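Local atomic coordinates of capsule biosynthesis protein CapD proenzyme (PDB entry 3G9K), a protein that cleaves the poly-gamma-D-glutamate capsule of Bacillus anthracis and joins the fragments by an amide bond to meso-diaminopimelic acid in the peptidoglycan. Residues V31-K36 and I128-K133; G56-H61 and K133-D138; N227-D232 and L251-E256; K259-D262 and T266-S269. All coordinates share one frame; numbering follows the deposited sequence.

Interaction 1 of 4, residues V31-K36 and I128-K133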
loop_
_atom_site.group_PDB
_atom_site.type_symbol
_atom_site.label_atom_id
_atom_site.label_comp_id
_atom_site.label_asym_id
_atom_site.label_seq_id
_atom_site.Cartn_x
_atom_site.Cartn_y
_atom_site.Cartn_z
ATOM N N VAL A 31 3.750 9.316 -10.261
ATOM C CA VAL A 31 3.134 10.638 -10.053
ATOM C C VAL A 31 2.915 11.300 -11.415
ATOM O O VAL A 31 1.831 11.719 -11.737
ATOM C CB VAL A 31 3.949 11.564 -9.134
ATOM C CG1 VAL A 31 3.256 12.986 -8.978
ATOM C CG2 VAL A 31 4.206 10.913 -7.746
ATOM N N GLU A 32 3.961 11.367 -12.225
ATOM C CA GLU A 32 3.861 11.989 -13.543
ATOM C C GLU A 32 2.789 11.417 -14.477
ATOM O O GLU A 32 2.014 12.166 -15.093
ATOM C CB GLU A 32 5.223 11.927 -14.199
ATOM C CG GLU A 32 5.257 12.612 -15.539
ATOM C CD GLU A 32 6.581 12.471 -16.222
ATOM O OE1 GLU A 32 7.598 12.257 -15.543
ATOM O OE2 GLU A 32 6.597 12.596 -17.467
ATOM N N GLU A 33 2.771 10.099 -14.637
ATOM C CA GLU A 33 1.781 9.465 -15.482
ATOM C C GLU A 33 0.359 9.597 -14.982
ATOM O O GLU A 33 -0.584 9.690 -15.770
ATOM C CB GLU A 33 2.136 7.998 -15.709
ATOM C CG GLU A 33 3.479 7.792 -16.374
ATOM C CD GLU A 33 3.535 8.377 -17.799
ATOM O OE1 GLU A 33 2.478 8.540 -18.450
ATOM O OE2 GLU A 33 4.672 8.636 -18.272
ATOM N N GLY A 34 0.185 9.554 -13.674
ATOM C CA GLY A 34 -1.108 9.773 -13.054
ATOM C C GLY A 34 -1.671 11.174 -13.266
ATOM O O GLY A 34 -2.867 11.337 -13.574
HETATM N N MSE A 35 -0.784 12.161 -13.091
HETATM C CA MSE A 35 -1.099 13.572 -13.367
HETATM C C MSE A 35 -1.460 13.798 -14.840
HETATM O O MSE A 35 -2.380 14.553 -15.140
HETATM C CB MSE A 35 0.072 14.482 -12.982
HETATM C CG MSE A 35 0.265 14.704 -11.481
HETATM SE SE MSE A 35 -1.268 15.473 -10.579
HETATM C CE MSE A 35 -1.022 17.356 -11.037
ATOM N N LYS A 36 -0.689 13.185 -15.774
ATOM C CA LYS A 36 -0.991 13.220 -17.224
ATOM C C LYS A 36 -2.430 12.764 -17.568
ATOM O O LYS A 36 -3.141 13.450 -18.315
ATOM C CB LYS A 36 0.112 12.473 -18.004
ATOM C CG LYS A 36 0.124 12.571 -19.559
ATOM C CD LYS A 36 1.459 11.991 -20.054
ATOM C CE LYS A 36 1.600 11.844 -21.538
ATOM N NZ LYS A 36 3.086 11.751 -21.886
ATOM N N ILE A 128 3.687 0.075 -20.511
ATOM C CA ILE A 128 4.274 -0.646 -21.612
ATOM C C ILE A 128 5.476 0.125 -22.152
ATOM O O ILE A 128 6.485 -0.477 -22.435
ATOM C CB ILE A 128 3.241 -0.950 -22.733
ATOM C CG1 ILE A 128 2.220 -2.015 -22.292
ATOM C CG2 ILE A 128 3.917 -1.385 -23.999
ATOM C CD1 ILE A 128 1.007 -2.113 -23.248
ATOM N N ASN A 129 5.371 1.459 -22.250
ATOM C CA ASN A 129 6.465 2.294 -22.774
ATOM C C ASN A 129 7.724 2.233 -21.894
ATOM O O ASN A 129 8.852 2.104 -22.379
ATOM C CB ASN A 129 6.000 3.761 -22.899
ATOM C CG ASN A 129 4.958 3.992 -24.013
ATOM O OD1 ASN A 129 4.275 5.038 -24.012
ATOM N ND2 ASN A 129 4.837 3.049 -24.949
ATOM N N TYR A 130 7.529 2.303 -20.577
ATOM C CA TYR A 130 8.633 2.149 -19.611
ATOM C C TYR A 130 9.229 0.752 -19.617
ATOM O O TYR A 130 10.438 0.617 -19.490
ATOM C CB TYR A 130 8.211 2.536 -18.183
ATOM C CG TYR A 130 7.912 4.009 -17.978
ATOM C CD1 TYR A 130 8.871 4.991 -18.248
ATOM C CD2 TYR A 130 6.695 4.420 -17.461
ATOM C CE1 TYR A 130 8.598 6.342 -18.053
ATOM C CE2 TYR A 130 6.420 5.745 -17.267
ATOM C CZ TYR A 130 7.369 6.710 -17.565
ATOM O OH TYR A 130 7.072 8.047 -17.369
ATOM N N ALA A 131 8.409 -0.274 -19.835
ATOM C CA ALA A 131 8.921 -1.651 -20.001
ATOM C C ALA A 131 9.792 -1.748 -21.272
ATOM O O ALA A 131 10.898 -2.232 -21.226
ATOM C CB ALA A 131 7.777 -2.656 -20.070
ATOM N N GLU A 132 9.278 -1.228 -22.378
ATOM C CA GLU A 132 9.879 -1.441 -23.684
ATOM C C GLU A 132 11.030 -0.491 -23.934
ATOM O O GLU A 132 12.080 -0.915 -24.423
ATOM C CB GLU A 132 8.866 -1.226 -24.800
ATOM C CG GLU A 132 9.384 -1.646 -26.154
ATOM C CD GLU A 132 8.788 -2.960 -26.623
ATOM O OE1 GLU A 132 7.560 -2.963 -26.894
ATOM O OE2 GLU A 132 9.543 -3.976 -26.733
ATOM N N LYS A 133 10.806 0.792 -23.617
ATOM C CA LYS A 133 11.808 1.830 -23.837
ATOM C C LYS A 133 12.763 1.991 -22.663
ATOM O O LYS A 133 13.884 2.439 -22.848
ATOM C CB LYS A 133 11.140 3.168 -24.155
ATOM C CG LYS A 133 10.113 3.128 -25.281
ATOM C CD LYS A 133 10.711 2.808 -26.606
ATOM C CE LYS A 133 9.684 2.942 -27.736
ATOM N NZ LYS A 133 9.265 4.376 -27.990
HETATM O O HOH W 1 8.734 10.032 -18.443
#
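Tyr130 OH sits 2.6 Å from Glu33 OE2, a short but weak hydrogen bond that joins helix 28-39 to helix 120-133 in the helical part of the larger chain of this gamma-glutamyltransferase-family enzyme, whose fold belongs to the Ntn-hydrolase clan. The same hydroxyl has a second partner, water 1, at 2.8 Å from OH. That water also donates weakly to OE2 of the exposed Glu32, so Glu33 meets the phenol directly, while Glu32 is linked to it through the water and by a weak bond. No backbone atoms meet here: the nearest CA atoms, those of Glu33 and Tyr130, are 10.8 Å apart, and two long side chains approaching from opposite directions span the gap. Glu33 bends at chi2 (-64°), which brings the carboxylate to the hydroxyl; its plane stands 75° from that of the ring. Helix 44-58 fills the space alongside, with Val50 and Val54 against Glu33 and Val57 and Val58 against Tyr130. In such apolar company the buried carboxylate would probably gain from the phenol as a partner, and its pKa may be raised. The aliphatic part of Glu33 joins in as well: CG lies at the rim of the tyrosine, in the ring plane, 3.7 Å from Tyr130 CE2, and water 1 also lies in that plane, near the hydroxyl.

Interaction 2 of 4, residues G56-H61 and K133-D138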
loop_
_atom_site.group_PDB
_atom_site.type_symbol
_atom_site.label_atom_id
_atom_site.label_comp_id
_atom_site.label_asym_id
_atom_site.label_seq_id
_atom_site.Cartn_x
_atom_site.Cartn_y
_atom_site.Cartn_z
ATOM N N GLY A 56 4.208 -1.150 -11.134
ATOM C CA GLY A 56 4.629 -2.549 -11.379
ATOM C C GLY A 56 5.844 -2.628 -12.269
ATOM O O GLY A 56 6.641 -3.594 -12.242
ATOM N N VAL A 57 6.018 -1.607 -13.094
ATOM C CA VAL A 57 7.194 -1.582 -13.986
ATOM C C VAL A 57 8.405 -0.888 -13.356
ATOM O O VAL A 57 9.521 -1.407 -13.367
ATOM C CB VAL A 57 6.834 -0.909 -15.336
ATOM C CG1 VAL A 57 8.086 -0.698 -16.155
ATOM C CG2 VAL A 57 5.820 -1.760 -16.107
ATOM N N VAL A 58 8.201 0.301 -12.814
ATOM C CA VAL A 58 9.318 1.131 -12.372
ATOM C C VAL A 58 9.639 0.954 -10.888
ATOM O O VAL A 58 10.724 1.356 -10.421
ATOM C CB VAL A 58 9.062 2.651 -12.701
ATOM C CG1 VAL A 58 8.776 2.845 -14.208
ATOM C CG2 VAL A 58 7.897 3.219 -11.848
ATOM N N GLU A 59 8.685 0.431 -10.126
ATOM C CA GLU A 59 8.891 0.168 -8.715
ATOM C C GLU A 59 8.659 -1.326 -8.448
ATOM O O GLU A 59 7.973 -1.702 -7.520
ATOM C CB GLU A 59 7.953 1.010 -7.862
ATOM C CG GLU A 59 8.452 1.100 -6.466
ATOM C CD GLU A 59 7.460 1.758 -5.525
ATOM O OE1 GLU A 59 6.255 1.433 -5.606
ATOM O OE2 GLU A 59 7.903 2.594 -4.714
ATOM N N LEU A 60 9.254 -2.133 -9.313
ATOM C CA LEU A 60 8.977 -3.565 -9.475
ATOM C C LEU A 60 9.256 -4.445 -8.272
ATOM O O LEU A 60 8.646 -5.528 -8.124
ATOM C CB LEU A 60 9.753 -4.061 -10.699
ATOM C CG LEU A 60 11.282 -3.998 -10.585
ATOM C CD1 LEU A 60 11.800 -5.466 -10.351
ATOM C CD2 LEU A 60 11.949 -3.365 -11.795
ATOM N N HIS A 61 10.114 -3.958 -7.384
ATOM C CA HIS A 61 10.405 -4.662 -6.125
ATOM C C HIS A 61 9.219 -4.679 -5.223
ATOM O O HIS A 61 9.083 -5.591 -4.423
ATOM C CB HIS A 61 11.585 -4.036 -5.372
ATOM C CG HIS A 61 11.508 -2.550 -5.203
ATOM N ND1 HIS A 61 11.795 -1.670 -6.231
ATOM C CD2 HIS A 61 11.168 -1.795 -4.141
ATOM C CE1 HIS A 61 11.653 -0.434 -5.792
ATOM N NE2 HIS A 61 11.295 -0.481 -4.520
ATOM N N LYS A 133 10.806 0.792 -23.617
ATOM C CA LYS A 133 11.808 1.830 -23.837
ATOM C C LYS A 133 12.763 1.991 -22.663
ATOM O O LYS A 133 13.884 2.439 -22.848
ATOM C CB LYS A 133 11.140 3.168 -24.155
ATOM C CG LYS A 133 10.113 3.128 -25.281
ATOM C CD LYS A 133 10.711 2.808 -26.606
ATOM C CE LYS A 133 9.684 2.942 -27.736
ATOM N NZ LYS A 133 9.265 4.376 -27.990
ATOM N N GLY A 134 12.305 1.684 -21.447
ATOM C CA GLY A 134 13.169 1.732 -20.281
ATOM C C GLY A 134 12.858 2.907 -19.377
ATOM O O GLY A 134 12.048 3.764 -19.713
ATOM N N PHE A 135 13.490 2.907 -18.206
ATOM C CA PHE A 135 13.427 4.029 -17.267
ATOM C C PHE A 135 14.723 4.066 -16.467
ATOM O O PHE A 135 15.427 3.075 -16.379
ATOM C CB PHE A 135 12.237 3.877 -16.315
ATOM C CG PHE A 135 12.422 2.805 -15.311
ATOM C CD1 PHE A 135 12.819 3.107 -14.005
ATOM C CD2 PHE A 135 12.207 1.487 -15.652
ATOM C CE1 PHE A 135 13.008 2.113 -13.071
ATOM C CE2 PHE A 135 12.393 0.491 -14.724
ATOM C CZ PHE A 135 12.823 0.804 -13.436
ATOM N N LYS A 136 15.053 5.225 -15.911
ATOM C CA LYS A 136 16.306 5.384 -15.177
ATOM C C LYS A 136 16.158 4.806 -13.793
ATOM O O LYS A 136 15.264 5.217 -13.042
ATOM C CB LYS A 136 16.701 6.863 -15.075
ATOM C CG LYS A 136 17.617 7.316 -16.236
ATOM C CD LYS A 136 18.246 8.717 -15.956
ATOM C CE LYS A 136 19.287 8.689 -14.799
ATOM N NZ LYS A 136 19.674 10.030 -14.235
ATOM N N VAL A 137 17.014 3.858 -13.442
ATOM C CA VAL A 137 16.900 3.255 -12.120
ATOM C C VAL A 137 17.376 4.275 -11.084
ATOM O O VAL A 137 18.199 5.142 -11.388
ATOM C CB VAL A 137 17.578 1.836 -12.000
ATOM C CG1 VAL A 137 17.615 1.104 -13.345
ATOM C CG2 VAL A 137 18.931 1.894 -11.402
ATOM N N ASP A 138 16.785 4.210 -9.898
ATOM C CA ASP A 138 17.153 5.085 -8.787
ATOM C C ASP A 138 17.950 4.341 -7.730
ATOM O O ASP A 138 18.138 3.120 -7.802
ATOM C CB ASP A 138 15.907 5.737 -8.155
ATOM C CG ASP A 138 14.896 4.735 -7.625
ATOM O OD1 ASP A 138 15.105 3.517 -7.694
ATOM O OD2 ASP A 138 13.844 5.178 -7.146
HETATM O O HOH W 2 12.474 2.048 -8.535
#
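The C-terminal end of helix 44-58 rests here on strand 135-136, which follows helix 120-133 in the chain and forms a small two-stranded antiparallel sheet with 172-173. Phe135 is the residue that bridges the gap. Its ring lies against the last helical turn, with Val58 CA over one face in a CH-pi contact, 3.9 Å from the ring centroid and 20° off the ring normal. Val58 CG1 covers the inner end of the same ring, 3.8 Å from Phe135 CG, while at the outer end the backbone carbonyl Val58 O is 3.6 Å from CE1. The phenyl reaches this place because CG of Phe135 stands between the backbone N and the carbonyl carbon, chi1 72°, which sends the ring across the helix end. Just before it, Gly134 leaves the preceding helix with positive phi.

Val58 O takes a hydrogen bond from water 2, at 2.7 Å, which also donates to Asp138 OD1 at 3.1 Å. Asp138 is the N-cap of helix 139-152, its OD1 accepting from Leu141 N. Glu59, next after Val58, hydrogen-bonds Thr2 of the other CapD chain. The segments thus share no direct hydrogen bond: CH-pi and apolar contacts join them, with the carbonyl oxygens of Val57 and Val58 beside the ring, and the water supplies a proton to each of two acceptors that could not bond each other directly.

Interaction 3 of 4, residues N227-D232 and L251-E256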
loop_
_atom_site.group_PDB
_atom_site.type_symbol
_atom_site.label_atom_id
_atom_site.label_comp_id
_atom_site.label_asym_id
_atom_site.label_seq_id
_atom_site.Cartn_x
_atom_site.Cartn_y
_atom_site.Cartn_z
ATOM N N ASN A 227 -16.264 6.607 12.611
ATOM C CA ASN A 227 -16.023 8.015 12.842
ATOM C C ASN A 227 -14.796 8.158 13.744
ATOM O O ASN A 227 -14.522 7.294 14.604
ATOM C CB ASN A 227 -17.258 8.659 13.475
ATOM C CG ASN A 227 -17.556 8.123 14.858
ATOM O OD1 ASN A 227 -16.836 8.399 15.805
ATOM N ND2 ASN A 227 -18.628 7.367 14.977
ATOM N N TYR A 228 -14.057 9.250 13.545
ATOM C CA TYR A 228 -12.898 9.530 14.371
ATOM C C TYR A 228 -12.589 11.005 14.287
ATOM O O TYR A 228 -12.417 11.535 13.194
ATOM C CB TYR A 228 -11.719 8.666 13.927
ATOM C CG TYR A 228 -10.369 9.152 14.318
ATOM C CD1 TYR A 228 -9.940 9.119 15.641
ATOM C CD2 TYR A 228 -9.485 9.631 13.348
ATOM C CE1 TYR A 228 -8.644 9.590 15.990
ATOM C CE2 TYR A 228 -8.216 10.084 13.683
ATOM C CZ TYR A 228 -7.807 10.076 15.005
ATOM O OH TYR A 228 -6.540 10.526 15.311
HETATM N N MSE A 229 -12.552 11.676 15.433
HETATM C CA MSE A 229 -12.244 13.110 15.507
HETATM C C MSE A 229 -13.137 13.968 14.605
HETATM O O MSE A 229 -12.686 14.961 14.014
HETATM C CB MSE A 229 -10.759 13.352 15.200
HETATM C CG MSE A 229 -9.838 12.846 16.279
HETATM SE SE MSE A 229 -9.927 13.972 17.875
HETATM C CE MSE A 229 -8.937 15.522 17.216
ATOM N N GLY A 230 -14.414 13.573 14.498
ATOM C CA GLY A 230 -15.361 14.302 13.677
ATOM C C GLY A 230 -15.261 14.023 12.190
ATOM O O GLY A 230 -15.959 14.662 11.376
ATOM N N TYR A 231 -14.409 13.067 11.824
ATOM C CA TYR A 231 -14.306 12.589 10.444
ATOM C C TYR A 231 -15.125 11.336 10.296
ATOM O O TYR A 231 -15.104 10.472 11.178
ATOM C CB TYR A 231 -12.871 12.196 10.119
ATOM C CG TYR A 231 -11.887 13.323 9.971
ATOM C CD1 TYR A 231 -11.112 13.735 11.058
ATOM C CD2 TYR A 231 -11.671 13.941 8.734
ATOM C CE1 TYR A 231 -10.189 14.717 10.938
ATOM C CE2 TYR A 231 -10.720 14.957 8.602
ATOM C CZ TYR A 231 -9.972 15.325 9.716
ATOM O OH TYR A 231 -9.028 16.320 9.648
ATOM N N ASP A 232 -15.827 11.210 9.181
ATOM C CA ASP A 232 -16.263 9.863 8.777
ATOM C C ASP A 232 -15.025 9.178 8.193
ATOM O O ASP A 232 -14.277 9.807 7.427
ATOM C CB ASP A 232 -17.343 9.901 7.715
ATOM C CG ASP A 232 -18.614 10.550 8.186
ATOM O OD1 ASP A 232 -19.153 10.156 9.237
ATOM O OD2 ASP A 232 -19.072 11.439 7.457
ATOM N N LEU A 251 -9.283 4.455 20.051
ATOM C CA LEU A 251 -8.576 4.294 21.327
ATOM C C LEU A 251 -7.633 5.464 21.677
ATOM O O LEU A 251 -7.616 5.922 22.822
ATOM C CB LEU A 251 -7.815 2.962 21.346
ATOM C CG LEU A 251 -8.678 1.698 21.576
ATOM C CD1 LEU A 251 -7.949 0.395 21.197
ATOM C CD2 LEU A 251 -9.130 1.668 23.055
ATOM N N ALA A 252 -6.834 5.947 20.709
ATOM C CA ALA A 252 -5.912 7.059 20.957
ATOM C C ALA A 252 -6.651 8.375 21.216
ATOM O O ALA A 252 -6.238 9.170 22.059
ATOM C CB ALA A 252 -4.912 7.199 19.788
ATOM N N GLU A 253 -7.747 8.602 20.488
ATOM C CA GLU A 253 -8.634 9.732 20.747
ATOM C C GLU A 253 -9.187 9.701 22.189
ATOM O O GLU A 253 -9.091 10.689 22.924
ATOM C CB GLU A 253 -9.805 9.722 19.766
ATOM C CG GLU A 253 -10.875 10.765 20.068
ATOM C CD GLU A 253 -11.871 10.958 18.954
ATOM O OE1 GLU A 253 -12.022 10.043 18.089
ATOM O OE2 GLU A 253 -12.521 12.028 18.965
ATOM N N LYS A 254 -9.769 8.564 22.566
ATOM C CA LYS A 254 -10.478 8.429 23.859
ATOM C C LYS A 254 -9.526 8.513 25.035
ATOM O O LYS A 254 -9.832 9.104 26.064
ATOM C CB LYS A 254 -11.190 7.081 23.929
ATOM C CG LYS A 254 -12.137 6.988 25.096
ATOM C CD LYS A 254 -12.965 5.730 25.087
ATOM C CE LYS A 254 -13.940 5.731 26.288
ATOM N NZ LYS A 254 -14.165 4.352 26.762
ATOM N N LYS A 255 -8.367 7.901 24.885
ATOM C CA LYS A 255 -7.362 7.905 25.928
ATOM C C LYS A 255 -6.536 9.189 25.893
ATOM O O LYS A 255 -5.663 9.387 26.728
ATOM C CB LYS A 255 -6.504 6.656 25.799
ATOM C CG LYS A 255 -7.362 5.387 25.831
ATOM C CD LYS A 255 -6.546 4.152 26.146
ATOM C CE LYS A 255 -7.292 2.873 25.780
ATOM N NZ LYS A 255 -7.065 1.824 26.813
ATOM N N GLU A 256 -6.835 10.080 24.951
ATOM C CA GLU A 256 -6.192 11.399 24.877
ATOM C C GLU A 256 -4.670 11.316 24.973
ATOM O O GLU A 256 -4.033 12.103 25.682
ATOM C CB GLU A 256 -6.723 12.318 25.974
ATOM C CG GLU A 256 -8.200 12.616 25.849
ATOM C CD GLU A 256 -8.711 13.419 27.022
ATOM O OE1 GLU A 256 -8.435 13.022 28.184
ATOM O OE2 GLU A 256 -9.380 14.447 26.781
#
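Glu253 OE1 accepts a hydrogen bond from the backbone N of Met229, 3.2 Å away with an N-H...O angle of 150°; the donor comes from above the carboxylate, 36° out of its plane. The same oxygen lies 3.3 Å from Tyr228 CD1, while the other branch, OE2, is 3.4 Å from the selenium of Met229, which is present as selenomethionine. Glu253 gets there with CG anti to its N (chi1 173°) and the chain extended beyond, holding the carboxylate well out from the helix. Its CB passes the Tyr228 ring at 4.0 Å from CE1, and ring and carboxylate planes are nearly perpendicular. Met229, bent at both chi2 and chi3, lays its CG over one face of the Tyr228 ring and brings SE round to the carboxylate.

What presents that N-H is a beta hairpin: strands 219-228 and 231-235 are joined by a type I' turn from Tyr228 to Tyr231, in which Met229 and Gly230 both take positive phi. Tyr228 and Tyr231 exchange backbone hydrogen bonds in both directions across its neck. Across the contact, helix 242-254 ends in a Schellman motif at Glu256, with Glu256 N bonded to Glu253 O at 3.1 Å, so Glu253 lies in the last turn. Further out, Lys250 NZ of that helix bonds Asn227 O. The phenol of Tyr228 hydrogen-bonds Thr94 of the other CapD chain, and Asp232, on the second strand of the hairpin, pairs with a strand of that chain, carrying the sheet across the interface.

Interaction 4 of 4, residues K259-D262 and T266-S269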
loop_
_atom_site.group_PDB
_atom_site.type_symbol
_atom_site.label_atom_id
_atom_site.label_comp_id
_atom_site.label_asym_id
_atom_site.label_seq_id
_atom_site.Cartn_x
_atom_site.Cartn_y
_atom_site.Cartn_z
ATOM N N LYS A 259 -2.210 14.370 24.579
ATOM C CA LYS A 259 -1.809 15.190 25.743
ATOM C C LYS A 259 -0.396 14.837 26.249
ATOM O O LYS A 259 0.263 15.672 26.863
ATOM C CB LYS A 259 -2.846 15.068 26.869
ATOM C CG LYS A 259 -4.200 15.745 26.547
ATOM C CD LYS A 259 -5.197 15.658 27.718
ATOM C CE LYS A 259 -6.378 16.618 27.537
ATOM N NZ LYS A 259 -7.484 16.447 28.546
ATOM N N ASP A 260 0.073 13.614 25.979
ATOM C CA ASP A 260 1.451 13.191 26.307
ATOM C C ASP A 260 2.453 13.254 25.146
ATOM O O ASP A 260 3.557 12.719 25.267
ATOM C CB ASP A 260 1.439 11.753 26.831
ATOM C CG ASP A 260 0.428 11.540 27.937
ATOM O OD1 ASP A 260 0.561 12.184 28.997
ATOM O OD2 ASP A 260 -0.501 10.727 27.744
ATOM N N VAL A 261 2.101 13.901 24.035
ATOM C CA VAL A 261 2.934 13.818 22.818
ATOM C C VAL A 261 4.357 14.387 22.999
ATOM O O VAL A 261 5.306 13.935 22.353
ATOM C CB VAL A 261 2.239 14.475 21.584
ATOM C CG1 VAL A 261 2.123 15.990 21.750
ATOM C CG2 VAL A 261 2.991 14.131 20.306
ATOM N N ASP A 262 4.501 15.370 23.879
ATOM C CA ASP A 262 5.818 15.943 24.188
ATOM C C ASP A 262 6.621 15.122 25.195
ATOM O O ASP A 262 7.782 15.436 25.447
ATOM C CB ASP A 262 5.666 17.373 24.726
ATOM C CG ASP A 262 5.007 18.310 23.730
ATOM O OD1 ASP A 262 5.096 18.065 22.507
ATOM O OD2 ASP A 262 4.402 19.297 24.185
ATOM N N THR A 266 6.085 8.281 27.781
ATOM C CA THR A 266 4.658 8.127 28.070
ATOM C C THR A 266 3.868 7.882 26.783
ATOM O O THR A 266 2.987 7.024 26.726
ATOM C CB THR A 266 4.068 9.373 28.766
ATOM O OG1 THR A 266 4.884 9.735 29.881
ATOM C CG2 THR A 266 2.638 9.116 29.245
ATOM N N TYR A 267 4.184 8.670 25.760
ATOM C CA TYR A 267 3.518 8.554 24.475
ATOM C C TYR A 267 3.731 7.153 23.930
ATOM O O TYR A 267 2.765 6.489 23.552
ATOM C CB TYR A 267 4.027 9.608 23.478
ATOM C CG TYR A 267 3.134 9.770 22.241
ATOM C CD1 TYR A 267 1.852 10.312 22.354
ATOM C CD2 TYR A 267 3.579 9.400 20.962
ATOM C CE1 TYR A 267 1.025 10.474 21.239
ATOM C CE2 TYR A 267 2.753 9.563 19.820
ATOM C CZ TYR A 267 1.475 10.090 19.973
ATOM O OH TYR A 267 0.630 10.275 18.880
HETATM N N MSE A 268 4.984 6.710 23.938
HETATM C CA MSE A 268 5.333 5.396 23.395
HETATM C C MSE A 268 4.668 4.269 24.165
HETATM O O MSE A 268 4.084 3.362 23.566
HETATM C CB MSE A 268 6.850 5.190 23.364
HETATM C CG MSE A 268 7.563 6.024 22.326
HETATM SE SE MSE A 268 9.489 5.800 22.339
HETATM C CE MSE A 268 9.609 3.935 21.871
ATOM N N SER A 269 4.741 4.375 25.461
ATOM C CA SER A 269 4.164 3.330 26.281
ATOM C C SER A 269 2.642 3.243 26.088
ATOM O O SER A 269 2.103 2.151 25.975
ATOM C CB SER A 269 4.539 3.523 27.758
ATOM O OG SER A 269 3.958 2.493 28.534
#
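Tyr267 leans from helix 264-284 onto the loop that leads into it, and its atoms meet that loop in order. CB rests 3.6 Å from Asp260 O, and CD1 is 3.7 Å from Val261 CA. Farther along the ring, CE1 comes to 4.2 Å from Val261 CB, while Val261 CG2 stands over one face, offset toward the rim. With CG anti to the backbone N (chi1 -165°) the ring is directed at the loop, where it meets Val261. At the tip, OH turns to the other CapD chain and hydrogen-bonds Asp91 there.

One residue earlier, Thr266 points its methyl at the acidic side chain of Asp260: CG2 is 3.5 Å from Asp260 CG, with both carboxylate oxygens slightly farther from the methyl. This is a van der Waals touch; the polar partner of Asp260 OD2 is Lys270 NZ, in a salt bridge one helical turn on from Thr266. The contact lies where the connection between helix 242-254 and helix 264-284 turns back on the first turns of the second helix, at the interface with the other CapD chain, whose Pro88 packs on Tyr267 and Lys97 on Val261.

Interactions 1 and 2 touch and interlock: their segments alternate along the chain, and Tyr130 packs on Val57, Val58 and Phe135. Interaction 2 is the buried one of the four and has no direct hydrogen bond, whereas interaction 1 is partly buried and joins its helices through a phenol and a carboxylate. Interactions 3 and 4 lie around helices 242-254 and 264-284, their centres 16 Å apart and 39 to 43 Å from those of the first pair. Both are partly buried beside the other CapD chain. Helix 242-254 meets a hairpin in 227-232/251-256 through a carboxylate and a backbone N-H; 259-262/266-269 continues the same chain path, with van der Waals contacts alone between its segments.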